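Local coordinates for protein probable acetolactate synthase isozyme III (Small subunit) (Nitrosomonas europaea ATCC 19718, PDB 2PC6) that is probably the small, regulatory subunit of a two-component enzyme, built from two sheets of the ACT type and pairing with a second copy of itself, at residues A[45-50]-A[154-159]; A[85-90]-A[148-153]; A[90-95]-A[121-126]. All coordinates share one frame; numbering follows the deposited sequence.

Contact 1: residues A[45-50]-A[154-159]; sequences LSRMTL and SGLSRG
A chi1 of 170° sets Arg47 CG anti to the backbone N and chi2 (83°) turns CD; the guanidinium beyond reaches Leu156, whose CG lies beside its own backbone N. The two side chains cross obliquely, and the methyl CD2 of Leu156 sits over one face of the guanidinium, 3.5 Å from Arg47 NH1. Gly155 O comes within 3.5 Å of Arg47 NH2 from an oblique direction. A water lies in the plane of the guanidinium at its edge; it accepts from Arg47 NH2 at 2.8 Å and from the backbone N of Ser157 at 3.0 Å, bridging the segments. Strand 45-54 belongs to the N-terminal ACT-type sheet and strand 145-157 to the second, so the contact joins two separate sheets; the short strand segments meet at 104°. Nearer the crossing, Thr49 OG1 lies 3.8 Å from the backbone N of Gly155, with Ser154 CA its other near neighbour across the contact. Ser8 takes a further hydrogen bond from Arg47 NH2, while Glu147 of the second subunit forms a salt bridge with Arg47 NH1.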
loop_
_atom_site.group_PDB
_atom_site.type_symbol
_atom_site.label_atom_id
_atom_site.label_comp_id
_atom_site.label_asym_id
_atom_site.label_seq_id
_atom_site.Cartn_x
_atom_site.Cartn_y
_atom_site.Cartn_z
ATOM N N LEU A 45 4.395 14.785 8.007
ATOM C CA LEU A 45 3.631 13.681 8.593
ATOM C C LEU A 45 3.170 12.657 7.567
ATOM O O LEU A 45 2.609 13.001 6.506
ATOM C CB LEU A 45 2.413 14.206 9.360
ATOM C CG LEU A 45 2.692 15.022 10.625
ATOM C CD1 LEU A 45 1.434 15.766 11.042
ATOM C CD2 LEU A 45 3.216 14.142 11.774
ATOM N N SER A 46 3.388 11.395 7.906
ATOM C CA SER A 46 2.921 10.290 7.081
ATOM C C SER A 46 1.787 9.572 7.767
ATOM O O SER A 46 1.640 9.656 8.976
ATOM C CB SER A 46 4.080 9.325 6.809
ATOM O OG SER A 46 5.018 9.897 5.893
ATOM N N ARG A 47 0.983 8.864 6.985
ATOM C CA ARG A 47 -0.195 8.161 7.495
ATOM C C ARG A 47 0.061 6.685 7.326
ATOM O O ARG A 47 0.357 6.189 6.245
ATOM C CB ARG A 47 -1.461 8.594 6.727
ATOM C CG ARG A 47 -2.754 7.780 6.990
ATOM C CD ARG A 47 -3.429 8.280 8.240
ATOM N NE ARG A 47 -4.693 7.609 8.583
ATOM C CZ ARG A 47 -5.885 8.210 8.602
ATOM N NH1 ARG A 47 -6.012 9.483 8.258
ATOM N NH2 ARG A 47 -6.961 7.540 8.965
HETATM N N MSE A 48 -0.013 5.965 8.416
HETATM C CA MSE A 48 0.241 4.562 8.318
HETATM C C MSE A 48 -1.023 3.832 8.618
HETATM O O MSE A 48 -1.742 4.168 9.564
HETATM C CB MSE A 48 1.312 4.142 9.298
HETATM C CG MSE A 48 1.616 2.662 9.262
HETATM SE SE MSE A 48 3.132 2.220 10.477
HETATM C CE MSE A 48 4.538 3.427 9.699
ATOM N N THR A 49 -1.274 2.819 7.807
ATOM C CA THR A 49 -2.330 1.896 8.081
ATOM C C THR A 49 -1.690 0.534 8.254
ATOM O O THR A 49 -1.081 0.004 7.333
ATOM C CB THR A 49 -3.360 1.852 6.940
ATOM O OG1 THR A 49 -3.806 3.187 6.658
ATOM C CG2 THR A 49 -4.512 1.016 7.347
ATOM N N LEU A 50 -1.873 -0.022 9.430
ATOM C CA LEU A 50 -1.313 -1.271 9.761
ATOM C C LEU A 50 -2.412 -2.273 10.188
ATOM O O LEU A 50 -3.341 -1.923 10.938
ATOM C CB LEU A 50 -0.381 -0.999 10.921
ATOM C CG LEU A 50 0.487 -2.099 11.451
ATOM C CD1 LEU A 50 1.515 -1.384 12.262
ATOM C CD2 LEU A 50 -0.350 -3.039 12.329
ATOM N N SER A 154 -5.611 0.515 2.925
ATOM C CA SER A 154 -5.615 1.891 3.249
ATOM C C SER A 154 -7.045 2.253 3.690
ATOM O O SER A 154 -8.013 1.920 3.007
ATOM C CB SER A 154 -5.208 2.654 2.037
ATOM O OG SER A 154 -5.705 3.964 2.173
ATOM N N GLY A 155 -7.178 2.886 4.852
ATOM C CA GLY A 155 -8.496 3.218 5.387
ATOM C C GLY A 155 -8.671 4.606 5.972
ATOM O O GLY A 155 -7.702 5.284 6.354
ATOM N N LEU A 156 -9.920 5.027 6.062
ATOM C CA LEU A 156 -10.256 6.287 6.704
ATOM C C LEU A 156 -11.523 6.030 7.518
ATOM O O LEU A 156 -12.297 5.117 7.178
ATOM C CB LEU A 156 -10.502 7.394 5.670
ATOM C CG LEU A 156 -9.326 7.909 4.822
ATOM C CD1 LEU A 156 -9.748 9.011 3.811
ATOM C CD2 LEU A 156 -8.183 8.392 5.755
ATOM N N SER A 157 -11.715 6.793 8.590
ATOM C CA SER A 157 -12.973 6.807 9.321
ATOM C C SER A 157 -14.109 7.324 8.440
ATOM O O SER A 157 -13.862 8.104 7.517
ATOM C CB SER A 157 -12.818 7.714 10.518
ATOM O OG SER A 157 -11.947 7.104 11.480
ATOM N N ARG A 158 -15.333 6.874 8.695
ATOM C CA ARG A 158 -16.498 7.403 7.988
ATOM C C ARG A 158 -16.819 8.764 8.504
ATOM O O ARG A 158 -16.658 9.022 9.681
ATOM C CB ARG A 158 -17.754 6.523 8.148
ATOM C CG ARG A 158 -17.793 5.370 7.133
ATOM C CD ARG A 158 -19.195 4.844 6.761
ATOM N NE ARG A 158 -19.089 3.568 6.030
ATOM C CZ ARG A 158 -18.856 3.422 4.707
ATOM N NH1 ARG A 158 -18.735 4.477 3.903
ATOM N NH2 ARG A 158 -18.754 2.201 4.162
ATOM N N GLY A 159 -17.293 9.626 7.620
ATOM C CA GLY A 159 -17.893 10.869 8.037
ATOM C C GLY A 159 -16.864 11.862 8.473
ATOM O O GLY A 159 -15.732 11.840 8.002
HETATM O O HOH W 1 -9.479 8.605 9.336
#

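Contact 2: residues A[85-90]-A[148-153]; sequences ERELML and IARTGV
Glu85 meets Val153 at about a right angle: OE1 lies 3.4 Å from Val153 CG2, while Glu85 OE2 accepts from the backbone N of Arg130. Arg86, whose CB is directed away from 148-153, has NH1 donating to Glu85 O; its own O lies against Val153 CA. Glu87, extended beyond CG, lays its CG beside the Gly152 backbone and forms a salt bridge with Arg150, the carboxylate and guanidinium planes turned 54° apart. OE2 lies in the guanidinium plane at its edge, 2.8 Å from Arg150 NE, although the modelled place of this oxygen is less sure; Arg150 NH2 reaches Glu87 OE1 only weakly at 3.4 Å. Asp134 provides a second carboxylate for Arg150 NH2, so the guanidinium has two carboxylate partners. At Leu88 both backbone polar atoms are bound by one residue: Leu88 N donates to Thr151 OG1 (3.0 Å), and Leu88 O accepts from Thr151 N (2.8 Å). A chi1 of 57°, with OG1 between the backbone N and the carbonyl carbon, lets the threonine hydroxyl take this place. The selenomethionine Met89 forms an antiparallel non-hydrogen-bonded pair with Arg150, and Leu133 of helix 130-139 touches Met89 on that face. Leu90 and Ala149 then form a hydrogen-bonded pair, with 2.6 Å from Leu90 N to Ala149 O and 2.7 Å from Ala149 N to Leu90 O. The strands run antiparallel at 164°, with strand 145-157 interrupted around Gly152, whose phi is positive; they are the first strand and the outermost last strand, within this chain, in the 2-3-1-4 order of an ACT-type sheet.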
loop_
_atom_site.group_PDB
_atom_site.type_symbol
_atom_site.label_atom_id
_atom_site.label_comp_id
_atom_site.label_asym_id
_atom_site.label_seq_id
_atom_site.Cartn_x
_atom_site.Cartn_y
_atom_site.Cartn_z
ATOM N N GLU A 85 -12.349 0.932 3.837
ATOM C CA GLU A 85 -11.027 0.464 3.470
ATOM C C GLU A 85 -10.999 -0.046 2.050
ATOM O O GLU A 85 -12.013 -0.538 1.530
ATOM C CB GLU A 85 -10.420 -0.530 4.494
ATOM C CG GLU A 85 -11.146 -1.840 4.572
ATOM C CD GLU A 85 -10.700 -2.865 3.515
ATOM O OE1 GLU A 85 -9.562 -2.738 2.964
ATOM O OE2 GLU A 85 -11.503 -3.805 3.248
ATOM N N ARG A 86 -9.823 0.127 1.440
ATOM C CA ARG A 86 -9.549 -0.333 0.090
ATOM C C ARG A 86 -8.163 -0.846 0.014
ATOM O O ARG A 86 -7.276 -0.402 0.738
ATOM C CB ARG A 86 -9.755 0.768 -0.960
ATOM C CG ARG A 86 -11.224 1.184 -1.135
ATOM C CD ARG A 86 -12.084 0.016 -1.554
ATOM N NE ARG A 86 -13.454 0.441 -1.919
ATOM C CZ ARG A 86 -14.435 0.555 -1.025
ATOM N NH1 ARG A 86 -14.162 0.285 0.243
ATOM N NH2 ARG A 86 -15.674 0.957 -1.370
ATOM N N GLU A 87 -7.977 -1.824 -0.848
ATOM C CA GLU A 87 -6.656 -2.287 -1.120
ATOM C C GLU A 87 -6.484 -2.349 -2.613
ATOM O O GLU A 87 -7.462 -2.547 -3.348
ATOM C CB GLU A 87 -6.512 -3.670 -0.532
ATOM C CG GLU A 87 -5.059 -4.127 -0.442
ATOM C CD GLU A 87 -4.955 -5.448 0.318
ATOM O OE1 GLU A 87 -6.026 -5.950 0.818
ATOM O OE2 GLU A 87 -3.807 -5.968 0.417
ATOM N N LEU A 88 -5.254 -2.174 -3.066
ATOM C CA LEU A 88 -4.932 -2.419 -4.470
ATOM C C LEU A 88 -4.034 -3.643 -4.636
ATOM O O LEU A 88 -3.137 -3.906 -3.843
ATOM C CB LEU A 88 -4.311 -1.172 -5.128
ATOM C CG LEU A 88 -3.953 -1.272 -6.630
ATOM C CD1 LEU A 88 -4.158 0.048 -7.327
ATOM C CD2 LEU A 88 -2.519 -1.611 -6.706
HETATM N N MSE A 89 -4.268 -4.384 -5.689
HETATM C CA MSE A 89 -3.511 -5.569 -5.958
HETATM C C MSE A 89 -3.224 -5.708 -7.446
HETATM O O MSE A 89 -4.078 -5.458 -8.305
HETATM C CB MSE A 89 -4.280 -6.761 -5.438
HETATM C CG MSE A 89 -3.751 -8.067 -5.868
HETATM SE SE MSE A 89 -4.723 -9.529 -4.936
HETATM C CE MSE A 89 -6.446 -9.382 -5.859
ATOM N N LEU A 90 -2.006 -6.138 -7.716
ATOM C CA LEU A 90 -1.532 -6.527 -9.026
ATOM C C LEU A 90 -1.214 -8.043 -9.038
ATOM O O LEU A 90 -0.326 -8.519 -8.297
ATOM C CB LEU A 90 -0.254 -5.742 -9.323
ATOM C CG LEU A 90 -0.221 -4.582 -10.317
ATOM C CD1 LEU A 90 -1.465 -3.709 -10.337
ATOM C CD2 LEU A 90 1.019 -3.757 -10.072
ATOM N N ILE A 148 2.296 -11.720 -7.344
ATOM C CA ILE A 148 1.247 -10.828 -6.853
ATOM C C ILE A 148 1.901 -9.691 -6.060
ATOM O O ILE A 148 2.818 -9.936 -5.284
ATOM C CB ILE A 148 0.330 -11.610 -5.883
ATOM C CG1 ILE A 148 -0.743 -12.352 -6.653
ATOM C CG2 ILE A 148 -0.306 -10.712 -4.797
ATOM C CD1 ILE A 148 -1.631 -13.149 -5.655
ATOM N N ALA A 149 1.435 -8.460 -6.277
ATOM C CA ALA A 149 1.858 -7.308 -5.497
ATOM C C ALA A 149 0.616 -6.552 -5.082
ATOM O O ALA A 149 -0.193 -6.096 -5.894
ATOM C CB ALA A 149 2.808 -6.440 -6.250
ATOM N N ARG A 150 0.521 -6.425 -3.774
ATOM C CA ARG A 150 -0.686 -6.160 -3.072
ATOM C C ARG A 150 -0.276 -5.143 -2.049
ATOM O O ARG A 150 0.680 -5.364 -1.297
ATOM C CB ARG A 150 -1.128 -7.472 -2.447
ATOM C CG ARG A 150 -2.215 -7.374 -1.435
ATOM C CD ARG A 150 -2.693 -8.750 -1.044
ATOM N NE ARG A 150 -3.933 -8.623 -0.300
ATOM C CZ ARG A 150 -4.851 -9.582 -0.211
ATOM N NH1 ARG A 150 -4.656 -10.744 -0.827
ATOM N NH2 ARG A 150 -5.978 -9.375 0.469
ATOM N N THR A 151 -0.979 -4.007 -2.048
ATOM C CA THR A 151 -0.508 -2.776 -1.388
ATOM C C THR A 151 -0.764 -2.736 0.091
ATOM O O THR A 151 -0.299 -1.792 0.754
ATOM C CB THR A 151 -1.195 -1.470 -1.870
ATOM O OG1 THR A 151 -2.622 -1.570 -1.688
ATOM C CG2 THR A 151 -0.848 -1.163 -3.268
ATOM N N GLY A 152 -1.530 -3.696 0.609
ATOM C CA GLY A 152 -1.978 -3.564 1.988
ATOM C C GLY A 152 -2.994 -2.435 2.130
ATOM O O GLY A 152 -2.982 -1.456 1.372
ATOM N N VAL A 153 -3.884 -2.605 3.103
ATOM C CA VAL A 153 -5.049 -1.762 3.291
ATOM C C VAL A 153 -4.734 -0.295 3.462
ATOM O O VAL A 153 -3.723 0.102 4.044
ATOM C CB VAL A 153 -5.869 -2.195 4.517
ATOM C CG1 VAL A 153 -6.934 -1.134 4.838
ATOM C CG2 VAL A 153 -6.547 -3.541 4.256
#

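Contact 3: residues A[90-95]-A[121-126]; sequences LVKVRA and LYTIEL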
loop_
_atom_site.group_PDB
_atom_site.type_symbol
_atom_site.label_atom_id
_atom_site.label_comp_id
_atom_site.label_asym_id
_atom_site.label_seq_id
_atom_site.Cartn_x
_atom_site.Cartn_y
_atom_site.Cartn_z
ATOM N N LEU A 90 -2.006 -6.138 -7.716
ATOM C CA LEU A 90 -1.532 -6.527 -9.026
ATOM C C LEU A 90 -1.214 -8.043 -9.038
ATOM O O LEU A 90 -0.326 -8.519 -8.297
ATOM C CB LEU A 90 -0.254 -5.742 -9.323
ATOM C CG LEU A 90 -0.221 -4.582 -10.317
ATOM C CD1 LEU A 90 -1.465 -3.709 -10.337
ATOM C CD2 LEU A 90 1.019 -3.757 -10.072
ATOM N N VAL A 91 -1.908 -8.775 -9.911
ATOM C CA VAL A 91 -1.778 -10.216 -10.028
ATOM C C VAL A 91 -1.302 -10.551 -11.429
ATOM O O VAL A 91 -2.029 -10.299 -12.422
ATOM C CB VAL A 91 -3.155 -10.869 -9.890
ATOM C CG1 VAL A 91 -3.000 -12.337 -9.808
ATOM C CG2 VAL A 91 -3.810 -10.366 -8.668
ATOM N N LYS A 92 -0.109 -11.133 -11.538
ATOM C CA LYS A 92 0.368 -11.553 -12.864
ATOM C C LYS A 92 0.067 -13.032 -13.044
ATOM O O LYS A 92 0.468 -13.833 -12.221
ATOM C CB LYS A 92 1.861 -11.244 -13.035
ATOM C CG LYS A 92 2.509 -11.864 -14.242
ATOM C CD LYS A 92 4.046 -11.647 -14.251
ATOM C CE LYS A 92 4.355 -10.151 -14.254
ATOM N NZ LYS A 92 5.810 -9.874 -14.135
ATOM N N VAL A 93 -0.646 -13.372 -14.113
ATOM C CA VAL A 93 -1.193 -14.697 -14.314
ATOM C C VAL A 93 -0.789 -15.224 -15.666
ATOM O O VAL A 93 -0.687 -14.473 -16.641
ATOM C CB VAL A 93 -2.767 -14.717 -14.274
ATOM C CG1 VAL A 93 -3.285 -14.484 -12.882
ATOM C CG2 VAL A 93 -3.373 -13.681 -15.291
ATOM N N ARG A 94 -0.557 -16.526 -15.702
ATOM C CA ARG A 94 -0.269 -17.262 -16.881
ATOM C C ARG A 94 -1.594 -17.357 -17.617
ATOM O O ARG A 94 -2.609 -17.713 -17.026
ATOM C CB ARG A 94 0.243 -18.642 -16.439
ATOM C CG ARG A 94 0.396 -19.733 -17.512
ATOM C CD ARG A 94 1.390 -19.378 -18.616
ATOM N NE ARG A 94 2.776 -19.179 -18.205
ATOM C CZ ARG A 94 3.473 -18.077 -18.461
ATOM N NH1 ARG A 94 2.886 -17.060 -19.083
ATOM N NH2 ARG A 94 4.741 -17.968 -18.084
ATOM N N ALA A 95 -1.608 -17.013 -18.897
ATOM C CA ALA A 95 -2.855 -16.996 -19.610
ATOM C C ALA A 95 -2.632 -17.449 -21.035
ATOM O O ALA A 95 -2.337 -16.632 -21.895
ATOM C CB ALA A 95 -3.531 -15.583 -19.546
ATOM N N LEU A 121 0.660 -14.114 -21.047
ATOM C CA LEU A 121 0.325 -13.596 -19.713
ATOM C C LEU A 121 -0.551 -12.335 -19.628
ATOM O O LEU A 121 -0.699 -11.594 -20.599
ATOM C CB LEU A 121 1.587 -13.479 -18.863
ATOM C CG LEU A 121 2.547 -12.317 -18.963
ATOM C CD1 LEU A 121 1.963 -11.019 -18.334
ATOM C CD2 LEU A 121 3.831 -12.721 -18.218
ATOM N N TYR A 122 -1.140 -12.112 -18.457
ATOM C CA TYR A 122 -1.821 -10.864 -18.161
ATOM C C TYR A 122 -1.344 -10.365 -16.815
ATOM O O TYR A 122 -1.113 -11.183 -15.891
ATOM C CB TYR A 122 -3.308 -11.096 -18.007
ATOM C CG TYR A 122 -4.116 -11.430 -19.241
ATOM C CD1 TYR A 122 -3.862 -10.830 -20.466
ATOM C CD2 TYR A 122 -5.200 -12.295 -19.144
ATOM C CE1 TYR A 122 -4.651 -11.093 -21.541
ATOM C CE2 TYR A 122 -5.979 -12.572 -20.206
ATOM C CZ TYR A 122 -5.700 -11.975 -21.405
ATOM O OH TYR A 122 -6.497 -12.252 -22.471
ATOM N N THR A 123 -1.242 -9.044 -16.664
ATOM C CA THR A 123 -1.165 -8.506 -15.334
ATOM C C THR A 123 -2.445 -7.781 -15.051
ATOM O O THR A 123 -2.794 -6.854 -15.778
ATOM C CB THR A 123 0.021 -7.621 -15.133
ATOM O OG1 THR A 123 1.174 -8.426 -15.277
ATOM C CG2 THR A 123 0.054 -7.091 -13.703
ATOM N N ILE A 124 -3.157 -8.226 -14.012
ATOM C CA ILE A 124 -4.493 -7.684 -13.663
ATOM C C ILE A 124 -4.459 -6.760 -12.454
ATOM O O ILE A 124 -3.868 -7.094 -11.443
ATOM C CB ILE A 124 -5.492 -8.839 -13.402
ATOM C CG1 ILE A 124 -5.548 -9.755 -14.645
ATOM C CG2 ILE A 124 -6.876 -8.293 -13.098
ATOM C CD1 ILE A 124 -6.270 -11.094 -14.459
ATOM N N GLU A 125 -5.104 -5.600 -12.563
ATOM C CA GLU A 125 -5.165 -4.653 -11.470
ATOM C C GLU A 125 -6.538 -4.714 -10.803
ATOM O O GLU A 125 -7.558 -4.566 -11.474
ATOM C CB GLU A 125 -4.934 -3.284 -12.036
ATOM C CG GLU A 125 -4.933 -2.170 -11.024
ATOM C CD GLU A 125 -5.446 -0.871 -11.641
ATOM O OE1 GLU A 125 -4.810 -0.250 -12.555
ATOM O OE2 GLU A 125 -6.539 -0.464 -11.201
ATOM N N LEU A 126 -6.551 -4.921 -9.485
ATOM C CA LEU A 126 -7.796 -5.027 -8.720
ATOM C C LEU A 126 -7.792 -4.074 -7.550
ATOM O O LEU A 126 -6.776 -3.945 -6.882
ATOM C CB LEU A 126 -7.845 -6.388 -8.069
ATOM C CG LEU A 126 -8.792 -7.424 -8.631
ATOM C CD1 LEU A 126 -7.948 -8.519 -9.423
ATOM C CD2 LEU A 126 -9.542 -8.068 -7.437
#
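Val93 and Tyr122 pack at the apolar centre, where Val93 CG2 lies 3.8 Å from Tyr122 CB, near the plane of the ring at its edge, and 4.0 Å from Ile124 CD1. A chi1 of -71° sets Val93 CG1 beside the backbone N, anti to the carbonyl carbon, which leaves CG2, the branch that meets both partners, between N and carbonyl carbon. Ala95 CB comes obliquely to the same ring, 3.7 Å from Tyr122 CD2. Val91 shares this face, which is covered by helices 98-109 and 130-139, with Met103 on Val93 and Phe136 on Val91 and Ile124. Between the faces run the backbone bonds: Val91 and Ile124 bond reciprocally, with 2.8 Å from Ile124 N to Val91 O, as do Val93 and Tyr122, with 2.9 Å from Val93 N to Tyr122 O. On the reverse face Leu90 CD1 rests against Glu125 CB and CG. Lys92 lays its methylenes over Thr123 OG1, 3.7 Å from Lys92 CB, and the bend at chi3 (-60°) swings CE back toward that oxygen. Arg94, bent twice, meets Leu121 at about a right angle, with NH1 3.8 Å from Leu121 CB. The polar ends continue past the strands: Lys92 NZ forms a salt bridge with Glu147 and donates to carbonyl oxygens of Ser157 and Gly159 of the second subunit, Arg94 NH1 donates to Glu120 O, and Glu125 pairs with Arg86 of the second subunit. This central strand pair of an ACT-type sheet thus offers an apolar face to its own helices and a mixed one, hydrocarbon below and charge at the tips, to the subunit interface.

How the contacts relate
From the N terminus, strand 45-54 of the first sheet opens the longest loop, which contact 1 closes when the chain returns at 154-159. Inside it, strand 83-94 begins the second sheet. Contact 2 closes a loop from 85-90 to 148-153, and contact 3, from 90-95 to 121-126, is nested within that one; none of the loops cross. Contacts 2 and 3 share Leu90 and fasten opposite edges of strand 83-94, to strands 145-157 and 121-128. Contacts 1 and 2 adjoin on strand 145-157, where Ser154 N probably bonds to Arg86 O, so that strand ties the second sheet to the first. All three contacts also touch the second subunit.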